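Local coordinates for probable oxidoreductase protein (Rhizobium etli, PDB 4FB5) that probably acts as a nucleotide-dependent oxidoreductase of the GFO/IDH/MocA family, although its substrate is not established, at residues G170-V175 against F303-A308; F210-L215 against L371-S376; Y220-V225 against L284-S289; Y295-M300 against N343-I348. All blocks are in the same frame, centred on the assembly; numbering follows the deposited sequence.

Contact 1: residues G170-V175 against F303-A308; sequences GVIGRV and FELYQA
Val171 and Ile172, side by side in a turn, each choose a different partner on strand 302-307. Methyl CG1 of Val171 lies 3.8 Å from NE2 of Gln307, a van der Waals contact on the amide. The side chain of Gln307 is extended beyond CG and crosses that of Val171 at a slant. One residue on, CG2 of Ile172 meets CD1 of Leu305 at 3.9 Å and also comes to 4.1 Å from the carbonyl O of Tyr306, so one methyl packs on side chain and backbone together. Leu305 carries CG opposite its backbone N (chi1 165°), and a chi2 of 76° turns CD1 rather than CD2 to Ile172. Behind this first shell stands Ile293 on strand 291-296, which touches both Ile172 and Leu305. The turn itself is type I, closed by the bond from Gly173 N to Gly170 O at 3.1 Å, and a backbone bond between Ile172 and Lys290 ties it to the neighbouring hairpin. Further out, the Tyr306 hydroxyl is hydrogen-bonded to Gln315 NE2 and to Lys279 NZ of the second subunit. Gly170, at positive phi, is the C-prime residue of a Schellman motif ending helix 158-168. The connection from that helix to strand 175-183, with its Schellman end and type I turn, thus packs on strand 302-307 of the large mixed sheet.

Contact 2: residues F210-L215 against L371-S376; sequences FAVHPL and LRIEKS
Leu215 and Ile373 slide past one another in opposite directions where helices 206-221 and 367-385 meet. Leu215 leans from its CA toward the other helix, and its second torsion, chi2 -179°, stretches CD1 out as the leading atom. That methyl lies 4.0 Å from CG2 of Ile373, 3.9 Å from the carbonyl O of Ile373 and 4.2 Å from CB of Ser376. Ile373, with chi1 -85°, holds CG2 opposite its backbone N, from where the same methyl also reaches CG1 of Val212 at 4.2 Å. The axes of the two short helical segments make 121° between their directions, a steep crossing filled by aliphatic branches. Helix 367-385 here appears to bridge the two parts of the GFO/IDH/MocA fold, as its neighbours suggest: Leu215 and Pro214 rest on Leu269 of the mixed sheet, whereas Leu371 packs on helix 131-143 of the nucleotide-binding part. Ser376 turns its CB to Leu215, but its OG donates a hydrogen bond to Arg372 O at 3.2 Å, tilted from the carbonyl plane. OG and the backbone N of Ser376 approach that oxygen from opposite faces of its plane. Arg372 NH2 is hydrogen-bonded to Val225 O, while Glu374 OE2 accepts from the backbone N of Met127.

Contact 3: residues Y220-V225 against L284-S289; sequences YLFGHV and LQIYGS
In Leu221, CG sits beside the backbone N and opposite the carbonyl carbon (chi1 -73°), and an extended second torsion of 173° carries CD1 outward to Leu284. In Leu284 the first torsion is the other one, CG opposite the backbone N at 167°, and its second torsion makes CD2 the branch that extends the chain toward Leu221. The two leucines therefore meet tip to tip, Leu221 CD1 standing 4.0 Å from Leu284 CD2. A looser touch, 4.4 Å, brings the same Leu221 CD1 to CD1 of Ile286. Ile286 is also met from the next residue of the first segment: CZ of Phe222 approaches its CG2 methyl at 4.0 Å, and the methyl lies at the edge of the ring, near its plane, rather than over a face. One face of that ring is taken instead by CB of Leu221, 3.7 Å above the plane and offset toward the rim, so the neighbour in sequence helps to fix how the phenyl is turned. Val175 and Val178 of strand 175-183 pack on Phe222 as well, and Ile163 of helix 158-168 touches both Leu221 and Ile286. The contact thus lays the C-terminal end of helix 206-221 on strand 281-288. On that strand Tyr287 is hydrogen-bonded to Arg278 of the second subunit, on which Gln285 also packs. No hydrogen bond links the two segments. With methyl groups and one ring edge doing all the touching, their cohesion is apolar and probably owes much to the exclusion of water.

Contact 4: residues Y295-M300 against N343-I348; sequences YDQERM and NDLKII
Apolar contact across the two segments rests on Met300, present as selenomethionine, and Leu345. The selenium SE of Met300 stands 4.2 Å from Leu345 CD1, and both residues lean from their CA atoms toward the opposite segment. NE2 of Gln297 is modelled at a similar distance from the same methyl, but the place of that amide is doubtful, as it sits too close to the side chain of Met300. Hydrogen bonds shape the turn rather than the crossing. OD2 of Asp296 accepts from the backbone N of Glu298 at 3.0 Å with a fairly straight 164° angle, an Asx turn, and Asp296 O receives Arg299 N at 2.8 Å. The carbonyl O of Met300 is in turn hydrogen-bonded to Asn157 ND2. Two salt bridges lie nearby: Asp296 OD1 pairs with Arg281, and Lys346 on the helix pairs with Glu124. Around the contact, Met300 packs on His338 of the fourth subunit. Polar bonds thus set the form of the turn at the end of strand 291-296, while a light dispersive touch between Met300 SE and the Leu345 methyl is what joins that turn to helix 344-358 across these segments.

How the contacts relate
Contacts 1, 3 and 4 all draw on the mixed sheet: 281-288, 291-296 and 302-307 are successive neighbours in it, and a probable hydrogen bond runs from Leu284 N to Tyr295 O between contacts 3 and 4. Contacts 2 and 3 instead share helix 206-221. Contact 2 is the most central, its centre about 9 Å from the chain centre, and packs helix on helix with buried aliphatic groups. Contact 1, about 25 Å out between the same centres, is likewise buried, but a turn and an amide take part, and other subunits reach it. Contact 3 is partly buried and purely apolar; contact 4 is small but buried, with salt bridges at its borders. Three of the four touch another subunit, contact 2 none.

Contact 1: residues G170-V175 against F303-A308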
# COMPACT_ATOMS: atom_id res chain seq x y z
N GLY A 170 -7.93 -20.04 -17.67
CA GLY A 170 -6.49 -20.24 -17.69
C GLY A 170 -5.62 -18.99 -17.68
O GLY A 170 -4.48 -19.06 -18.09
N VAL A 171 -6.10 -17.85 -17.17
CA VAL A 171 -5.26 -16.65 -17.21
C VAL A 171 -3.97 -16.79 -16.39
O VAL A 171 -2.95 -16.28 -16.81
CB VAL A 171 -6.00 -15.35 -16.80
CG1 VAL A 171 -5.00 -14.16 -16.72
CG2 VAL A 171 -7.16 -15.04 -17.79
N ILE A 172 -4.01 -17.46 -15.25
CA ILE A 172 -2.75 -17.73 -14.54
C ILE A 172 -2.21 -19.19 -14.66
O ILE A 172 -1.25 -19.60 -13.95
CB ILE A 172 -2.81 -17.25 -13.07
CG1 ILE A 172 -3.95 -17.92 -12.32
CG2 ILE A 172 -2.99 -15.71 -13.02
CD1 ILE A 172 -3.86 -17.78 -10.84
N GLY A 173 -2.77 -19.94 -15.62
CA GLY A 173 -2.28 -21.31 -15.86
C GLY A 173 -2.95 -22.24 -14.87
O GLY A 173 -4.09 -22.01 -14.43
N ARG A 174 -2.25 -23.31 -14.52
CA ARG A 174 -2.79 -24.31 -13.59
C ARG A 174 -2.36 -23.86 -12.19
O ARG A 174 -1.17 -23.61 -11.97
CB ARG A 174 -2.26 -25.74 -13.89
CG ARG A 174 -2.51 -26.82 -12.77
CD ARG A 174 -2.26 -28.33 -13.20
NE ARG A 174 -2.46 -28.50 -14.65
CZ ARG A 174 -3.59 -28.95 -15.24
NH1 ARG A 174 -4.64 -29.32 -14.50
NH2 ARG A 174 -3.66 -29.04 -16.58
N VAL A 175 -3.35 -23.72 -11.30
CA VAL A 175 -3.15 -23.31 -9.92
C VAL A 175 -2.43 -24.44 -9.20
O VAL A 175 -2.91 -25.54 -9.28
CB VAL A 175 -4.50 -22.97 -9.28
CG1 VAL A 175 -4.37 -22.73 -7.81
CG2 VAL A 175 -5.10 -21.73 -9.99
N PHE A 303 -8.14 -6.00 -6.59
CA PHE A 303 -7.29 -7.16 -6.49
C PHE A 303 -6.10 -6.95 -7.35
O PHE A 303 -6.06 -6.04 -8.12
CB PHE A 303 -8.01 -8.44 -6.84
CG PHE A 303 -8.31 -8.57 -8.27
CD1 PHE A 303 -7.57 -9.46 -9.07
CD2 PHE A 303 -9.35 -7.83 -8.83
CE1 PHE A 303 -7.84 -9.59 -10.42
CE2 PHE A 303 -9.64 -7.95 -10.17
CZ PHE A 303 -8.88 -8.84 -10.98
N GLU A 304 -5.11 -7.79 -7.16
CA GLU A 304 -3.84 -7.63 -7.80
C GLU A 304 -3.59 -8.88 -8.61
O GLU A 304 -3.74 -9.97 -8.08
CB GLU A 304 -2.73 -7.46 -6.76
CG GLU A 304 -2.81 -6.25 -5.92
CD GLU A 304 -1.54 -6.06 -5.10
OE1 GLU A 304 -0.46 -5.81 -5.68
OE2 GLU A 304 -1.60 -6.16 -3.84
N LEU A 305 -3.21 -8.71 -9.87
CA LEU A 305 -3.03 -9.81 -10.82
C LEU A 305 -1.68 -9.76 -11.50
O LEU A 305 -1.32 -8.74 -12.07
CB LEU A 305 -4.12 -9.75 -11.91
CG LEU A 305 -3.88 -10.61 -13.16
CD1 LEU A 305 -4.16 -12.02 -12.85
CD2 LEU A 305 -4.75 -10.20 -14.32
N TYR A 306 -0.93 -10.85 -11.42
CA TYR A 306 0.41 -10.92 -12.04
C TYR A 306 0.46 -11.89 -13.19
O TYR A 306 0.13 -13.07 -13.00
CB TYR A 306 1.47 -11.39 -11.06
CG TYR A 306 2.85 -11.41 -11.65
CD1 TYR A 306 3.76 -10.41 -11.35
CD2 TYR A 306 3.23 -12.41 -12.57
CE1 TYR A 306 5.03 -10.41 -11.88
CE2 TYR A 306 4.50 -12.45 -13.11
CZ TYR A 306 5.40 -11.44 -12.76
OH TYR A 306 6.66 -11.44 -13.27
N GLN A 307 0.92 -11.41 -14.35
CA GLN A 307 0.99 -12.25 -15.52
C GLN A 307 2.36 -12.43 -16.07
O GLN A 307 2.93 -11.50 -16.53
CB GLN A 307 0.16 -11.65 -16.58
CG GLN A 307 -1.25 -12.03 -16.43
CD GLN A 307 -2.10 -11.37 -17.48
OE1 GLN A 307 -2.50 -10.23 -17.33
NE2 GLN A 307 -2.37 -12.10 -18.56
N ALA A 308 2.86 -13.65 -16.06
CA ALA A 308 4.14 -13.98 -16.63
C ALA A 308 4.00 -13.88 -18.15
O ALA A 308 3.91 -14.90 -18.83
CB ALA A 308 4.54 -15.39 -16.21

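Contact 2: residues F210-L215 against L371-S376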
# COMPACT_ATOMS: atom_id res chain seq x y z
N PHE A 210 -15.26 -18.52 11.29
CA PHE A 210 -14.47 -17.84 10.30
C PHE A 210 -14.10 -18.74 9.13
O PHE A 210 -14.16 -18.29 7.99
CB PHE A 210 -13.17 -17.32 10.93
CG PHE A 210 -13.30 -15.96 11.62
CD1 PHE A 210 -14.54 -15.48 12.08
CD2 PHE A 210 -12.15 -15.16 11.84
CE1 PHE A 210 -14.65 -14.22 12.73
CE2 PHE A 210 -12.24 -13.92 12.47
CZ PHE A 210 -13.50 -13.45 12.93
N ALA A 211 -13.69 -19.99 9.40
CA ALA A 211 -13.10 -20.85 8.35
C ALA A 211 -14.07 -21.17 7.20
O ALA A 211 -13.63 -21.41 6.04
CB ALA A 211 -12.53 -22.14 8.95
N VAL A 212 -15.36 -21.12 7.52
CA VAL A 212 -16.39 -21.44 6.53
C VAL A 212 -16.43 -20.45 5.37
O VAL A 212 -16.69 -20.84 4.21
CB VAL A 212 -17.79 -21.67 7.20
CG1 VAL A 212 -17.73 -22.87 8.08
CG2 VAL A 212 -18.22 -20.48 8.05
N HIS A 213 -16.15 -19.18 5.66
CA HIS A 213 -16.03 -18.19 4.61
C HIS A 213 -14.86 -18.51 3.65
O HIS A 213 -15.06 -18.69 2.43
CB HIS A 213 -15.89 -16.81 5.21
CG HIS A 213 -17.14 -16.32 5.85
ND1 HIS A 213 -18.32 -16.17 5.15
CD2 HIS A 213 -17.40 -15.93 7.12
CE1 HIS A 213 -19.26 -15.74 5.97
NE2 HIS A 213 -18.72 -15.58 7.16
N PRO A 214 -13.63 -18.55 4.17
CA PRO A 214 -12.56 -18.91 3.25
C PRO A 214 -12.83 -20.25 2.54
O PRO A 214 -12.55 -20.37 1.36
CB PRO A 214 -11.31 -18.97 4.14
CG PRO A 214 -11.72 -18.59 5.52
CD PRO A 214 -13.10 -18.00 5.43
N LEU A 215 -13.39 -21.24 3.23
CA LEU A 215 -13.73 -22.47 2.49
C LEU A 215 -14.83 -22.20 1.49
O LEU A 215 -14.78 -22.71 0.36
CB LEU A 215 -14.18 -23.61 3.38
CG LEU A 215 -13.37 -24.05 4.57
CD1 LEU A 215 -14.14 -25.19 5.15
CD2 LEU A 215 -11.95 -24.47 4.19
N LEU A 371 -23.30 -28.25 3.65
CA LEU A 371 -23.10 -29.42 4.50
C LEU A 371 -21.76 -30.01 4.20
O LEU A 371 -20.99 -30.46 5.08
CB LEU A 371 -24.17 -30.50 4.26
CG LEU A 371 -23.84 -31.75 5.11
CD1 LEU A 371 -24.26 -31.64 6.59
CD2 LEU A 371 -24.34 -33.03 4.49
N ARG A 372 -21.47 -30.04 2.91
CA ARG A 372 -20.18 -30.58 2.52
C ARG A 372 -19.05 -29.71 3.13
O ARG A 372 -18.07 -30.25 3.64
CB ARG A 372 -20.12 -30.85 0.98
CG ARG A 372 -18.78 -31.40 0.46
CD ARG A 372 -18.29 -32.59 1.17
NE ARG A 372 -17.03 -33.06 0.61
CZ ARG A 372 -15.81 -32.76 1.08
NH1 ARG A 372 -15.63 -31.96 2.14
NH2 ARG A 372 -14.74 -33.28 0.49
N ILE A 373 -19.22 -28.38 3.10
CA ILE A 373 -18.29 -27.45 3.73
C ILE A 373 -18.15 -27.71 5.24
O ILE A 373 -17.01 -27.82 5.78
CB ILE A 373 -18.66 -25.99 3.45
CG1 ILE A 373 -18.05 -25.56 2.11
CG2 ILE A 373 -18.13 -25.09 4.56
CD1 ILE A 373 -18.78 -24.42 1.39
N GLU A 374 -19.29 -27.88 5.91
CA GLU A 374 -19.22 -28.19 7.30
C GLU A 374 -18.61 -29.53 7.57
O GLU A 374 -17.89 -29.71 8.57
CB GLU A 374 -20.56 -28.03 7.96
CG GLU A 374 -20.93 -26.54 7.95
CD GLU A 374 -22.19 -26.24 8.70
OE1 GLU A 374 -22.37 -26.88 9.75
OE2 GLU A 374 -22.99 -25.36 8.22
N LYS A 375 -18.81 -30.48 6.67
CA LYS A 375 -18.05 -31.72 6.79
C LYS A 375 -16.54 -31.44 6.93
O LYS A 375 -15.88 -31.95 7.86
CB LYS A 375 -18.31 -32.65 5.60
CG LYS A 375 -17.99 -34.09 5.90
CD LYS A 375 -18.47 -35.02 4.84
CE LYS A 375 -17.83 -36.38 5.13
NZ LYS A 375 -17.29 -37.00 3.87
N SER A 376 -16.00 -30.60 6.04
CA SER A 376 -14.56 -30.22 6.16
C SER A 376 -14.20 -29.56 7.50
O SER A 376 -13.14 -29.81 8.03
CB SER A 376 -14.13 -29.38 4.98
OG SER A 376 -14.89 -29.71 3.81

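Contact 3: residues Y220-V225 against L284-S289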
# COMPACT_ATOMS: atom_id res chain seq x y z
N TYR A 220 -16.19 -21.95 -4.21
CA TYR A 220 -16.57 -21.13 -5.37
C TYR A 220 -15.54 -21.14 -6.48
O TYR A 220 -15.88 -21.26 -7.65
CB TYR A 220 -16.73 -19.71 -4.90
CG TYR A 220 -17.27 -18.79 -5.92
CD1 TYR A 220 -18.55 -19.00 -6.48
CD2 TYR A 220 -16.54 -17.68 -6.33
CE1 TYR A 220 -19.05 -18.13 -7.43
CE2 TYR A 220 -17.02 -16.83 -7.27
CZ TYR A 220 -18.27 -17.04 -7.81
OH TYR A 220 -18.74 -16.16 -8.75
N LEU A 221 -14.28 -21.00 -6.09
CA LEU A 221 -13.16 -20.92 -7.02
C LEU A 221 -12.67 -22.29 -7.54
O LEU A 221 -12.28 -22.41 -8.72
CB LEU A 221 -12.00 -20.19 -6.34
CG LEU A 221 -12.22 -18.69 -6.17
CD1 LEU A 221 -11.10 -18.04 -5.33
CD2 LEU A 221 -12.30 -18.04 -7.52
N PHE A 222 -12.67 -23.31 -6.68
CA PHE A 222 -12.01 -24.56 -6.98
C PHE A 222 -12.91 -25.76 -6.74
O PHE A 222 -13.40 -26.39 -7.67
CB PHE A 222 -10.72 -24.67 -6.15
CG PHE A 222 -9.72 -23.57 -6.45
CD1 PHE A 222 -9.18 -23.44 -7.73
CD2 PHE A 222 -9.37 -22.64 -5.46
CE1 PHE A 222 -8.28 -22.42 -8.01
CE2 PHE A 222 -8.49 -21.61 -5.71
CZ PHE A 222 -7.93 -21.49 -6.98
N GLY A 223 -13.10 -26.07 -5.47
CA GLY A 223 -14.13 -26.96 -5.05
C GLY A 223 -13.84 -27.31 -3.61
O GLY A 223 -13.18 -26.54 -2.88
N HIS A 224 -14.36 -28.47 -3.20
CA HIS A 224 -14.34 -28.91 -1.83
C HIS A 224 -12.97 -29.41 -1.34
O HIS A 224 -12.04 -29.59 -2.11
CB HIS A 224 -15.43 -29.95 -1.64
CG HIS A 224 -16.80 -29.36 -1.52
ND1 HIS A 224 -17.18 -28.55 -0.47
CD2 HIS A 224 -17.90 -29.48 -2.32
CE1 HIS A 224 -18.44 -28.18 -0.63
NE2 HIS A 224 -18.90 -28.75 -1.73
N VAL A 225 -12.84 -29.61 -0.03
CA VAL A 225 -11.55 -29.91 0.58
C VAL A 225 -11.39 -31.43 0.76
O VAL A 225 -12.37 -32.13 1.06
CB VAL A 225 -11.47 -29.20 1.93
CG1 VAL A 225 -10.23 -29.51 2.62
CG2 VAL A 225 -11.50 -27.74 1.68
N LEU A 284 -6.40 -13.56 0.33
CA LEU A 284 -6.34 -14.72 -0.51
C LEU A 284 -5.22 -14.55 -1.51
O LEU A 284 -5.13 -13.52 -2.16
CB LEU A 284 -7.68 -14.85 -1.17
CG LEU A 284 -7.86 -15.79 -2.33
CD1 LEU A 284 -7.67 -17.16 -1.81
CD2 LEU A 284 -9.28 -15.58 -2.83
N GLN A 285 -4.31 -15.52 -1.56
CA GLN A 285 -3.25 -15.52 -2.56
C GLN A 285 -3.32 -16.80 -3.37
O GLN A 285 -3.40 -17.89 -2.82
CB GLN A 285 -1.85 -15.40 -1.93
CG GLN A 285 -1.70 -14.28 -0.90
CD GLN A 285 -0.45 -14.51 -0.01
OE1 GLN A 285 -0.56 -14.87 1.19
NE2 GLN A 285 0.75 -14.32 -0.61
N ILE A 286 -3.32 -16.67 -4.69
CA ILE A 286 -3.45 -17.82 -5.59
C ILE A 286 -2.26 -17.94 -6.53
O ILE A 286 -1.93 -17.01 -7.19
CB ILE A 286 -4.66 -17.69 -6.46
CG1 ILE A 286 -5.89 -17.37 -5.62
CG2 ILE A 286 -4.83 -18.96 -7.26
CD1 ILE A 286 -7.06 -16.87 -6.48
N TYR A 287 -1.62 -19.09 -6.61
CA TYR A 287 -0.40 -19.17 -7.43
C TYR A 287 -0.51 -20.25 -8.49
O TYR A 287 -0.76 -21.44 -8.16
CB TYR A 287 0.85 -19.36 -6.58
CG TYR A 287 1.15 -18.22 -5.64
CD1 TYR A 287 1.78 -17.07 -6.07
CD2 TYR A 287 0.86 -18.31 -4.30
CE1 TYR A 287 2.06 -16.02 -5.18
CE2 TYR A 287 1.12 -17.27 -3.42
CZ TYR A 287 1.72 -16.14 -3.86
OH TYR A 287 2.00 -15.11 -2.96
N GLY A 288 -0.33 -19.85 -9.75
CA GLY A 288 -0.37 -20.74 -10.88
C GLY A 288 0.90 -20.77 -11.70
O GLY A 288 1.86 -20.09 -11.44
N SER A 289 0.92 -21.59 -12.73
CA SER A 289 2.12 -21.75 -13.53
C SER A 289 2.32 -20.61 -14.52
O SER A 289 3.40 -20.50 -15.11
CB SER A 289 2.09 -23.07 -14.25
OG SER A 289 0.93 -23.14 -15.01

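Contact 4: residues Y295-M300 against N343-I348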
# COMPACT_ATOMS: atom_id res chain seq x y z
N TYR A 295 -5.81 -10.85 -3.21
CA TYR A 295 -7.04 -10.17 -2.85
C TYR A 295 -7.09 -10.00 -1.35
O TYR A 295 -6.60 -10.83 -0.66
CB TYR A 295 -8.24 -10.96 -3.34
CG TYR A 295 -9.53 -10.46 -2.77
CD1 TYR A 295 -10.15 -9.32 -3.28
CD2 TYR A 295 -10.06 -11.05 -1.65
CE1 TYR A 295 -11.34 -8.82 -2.69
CE2 TYR A 295 -11.19 -10.53 -1.05
CZ TYR A 295 -11.82 -9.46 -1.58
OH TYR A 295 -12.96 -9.13 -1.02
N ASP A 296 -7.70 -8.92 -0.88
CA ASP A 296 -7.80 -8.62 0.54
C ASP A 296 -9.11 -7.88 0.82
O ASP A 296 -9.21 -6.69 0.45
CB ASP A 296 -6.66 -7.72 0.97
CG ASP A 296 -6.49 -7.68 2.52
OD1 ASP A 296 -5.33 -7.82 2.99
OD2 ASP A 296 -7.51 -7.50 3.27
N GLN A 297 -10.06 -8.56 1.47
CA GLN A 297 -11.36 -8.03 1.87
C GLN A 297 -11.36 -6.61 2.47
O GLN A 297 -12.39 -5.94 2.47
CB GLN A 297 -11.99 -8.96 2.91
CG GLN A 297 -13.47 -8.74 3.09
CD GLN A 297 -14.25 -9.01 1.79
OE1 GLN A 297 -13.92 -9.93 1.01
NE2 GLN A 297 -15.26 -8.21 1.54
N GLU A 298 -10.24 -6.19 3.03
CA GLU A 298 -10.20 -4.88 3.70
C GLU A 298 -10.12 -3.74 2.69
O GLU A 298 -10.35 -2.58 3.03
CB GLU A 298 -9.06 -4.82 4.76
CG GLU A 298 -9.45 -5.44 6.11
CD GLU A 298 -8.32 -5.38 7.19
OE1 GLU A 298 -8.65 -5.60 8.38
OE2 GLU A 298 -7.13 -5.12 6.85
N ARG A 299 -9.76 -4.10 1.45
CA ARG A 299 -9.85 -3.30 0.24
C ARG A 299 -10.61 -4.15 -0.79
O ARG A 299 -10.13 -4.48 -1.87
CB ARG A 299 -8.45 -2.98 -0.26
CG ARG A 299 -7.73 -2.10 0.73
CD ARG A 299 -6.43 -1.57 0.23
NE ARG A 299 -5.51 -2.66 -0.13
CZ ARG A 299 -5.00 -3.50 0.73
NH1 ARG A 299 -5.34 -3.44 2.03
NH2 ARG A 299 -4.18 -4.44 0.29
N MSE A 300 -11.77 -4.59 -0.34
CA MSE A 300 -12.81 -5.28 -1.08
C MSE A 300 -12.95 -4.91 -2.59
O MSE A 300 -13.42 -5.70 -3.44
CB MSE A 300 -14.07 -4.78 -0.42
CG MSE A 300 -14.95 -5.82 -0.02
SE MSE A 300 -16.83 -5.17 0.02
CE MSE A 300 -16.59 -3.45 1.01
N ASN A 343 -22.60 -4.25 2.76
CA ASN A 343 -24.05 -4.54 2.59
C ASN A 343 -24.42 -4.80 1.12
O ASN A 343 -25.34 -5.60 0.83
CB ASN A 343 -24.96 -3.44 3.18
CG ASN A 343 -24.61 -3.10 4.63
OD1 ASN A 343 -24.03 -3.92 5.36
ND2 ASN A 343 -24.93 -1.90 5.04
N ASP A 344 -23.69 -4.16 0.21
CA ASP A 344 -23.90 -4.40 -1.19
C ASP A 344 -23.80 -5.91 -1.53
O ASP A 344 -24.51 -6.42 -2.42
CB ASP A 344 -23.02 -3.48 -2.04
CG ASP A 344 -23.40 -1.96 -1.87
OD1 ASP A 344 -24.63 -1.66 -1.70
OD2 ASP A 344 -22.50 -1.06 -1.91
N LEU A 345 -22.97 -6.64 -0.79
CA LEU A 345 -22.81 -8.06 -1.04
C LEU A 345 -24.03 -8.88 -0.65
O LEU A 345 -24.20 -9.99 -1.13
CB LEU A 345 -21.63 -8.60 -0.26
CG LEU A 345 -20.28 -7.92 -0.42
CD1 LEU A 345 -19.39 -8.46 0.65
CD2 LEU A 345 -19.70 -8.19 -1.78
N LYS A 346 -24.84 -8.37 0.27
CA LYS A 346 -26.02 -9.09 0.67
C LYS A 346 -27.11 -8.92 -0.38
O LYS A 346 -27.90 -9.84 -0.58
CB LYS A 346 -26.53 -8.66 2.04
CG LYS A 346 -27.10 -9.83 2.88
CD LYS A 346 -26.00 -10.80 3.30
CE LYS A 346 -26.52 -12.08 3.96
NZ LYS A 346 -25.41 -12.78 4.74
N ILE A 347 -27.15 -7.77 -1.05
CA ILE A 347 -28.12 -7.48 -2.10
C ILE A 347 -27.91 -8.44 -3.29
O ILE A 347 -28.85 -9.02 -3.82
CB ILE A 347 -27.97 -6.03 -2.60
CG1 ILE A 347 -28.30 -5.03 -1.50
CG2 ILE A 347 -28.80 -5.80 -3.84
CD1 ILE A 347 -28.03 -3.56 -1.88
N ILE A 348 -26.65 -8.61 -3.70
CA ILE A 348 -26.29 -9.53 -4.77
C ILE A 348 -26.69 -10.95 -4.36
O ILE A 348 -27.33 -11.67 -5.11
CB ILE A 348 -24.81 -9.42 -5.03
CG1 ILE A 348 -24.51 -8.07 -5.68
CG2 ILE A 348 -24.31 -10.56 -5.88
CD1 ILE A 348 -23.06 -7.61 -5.55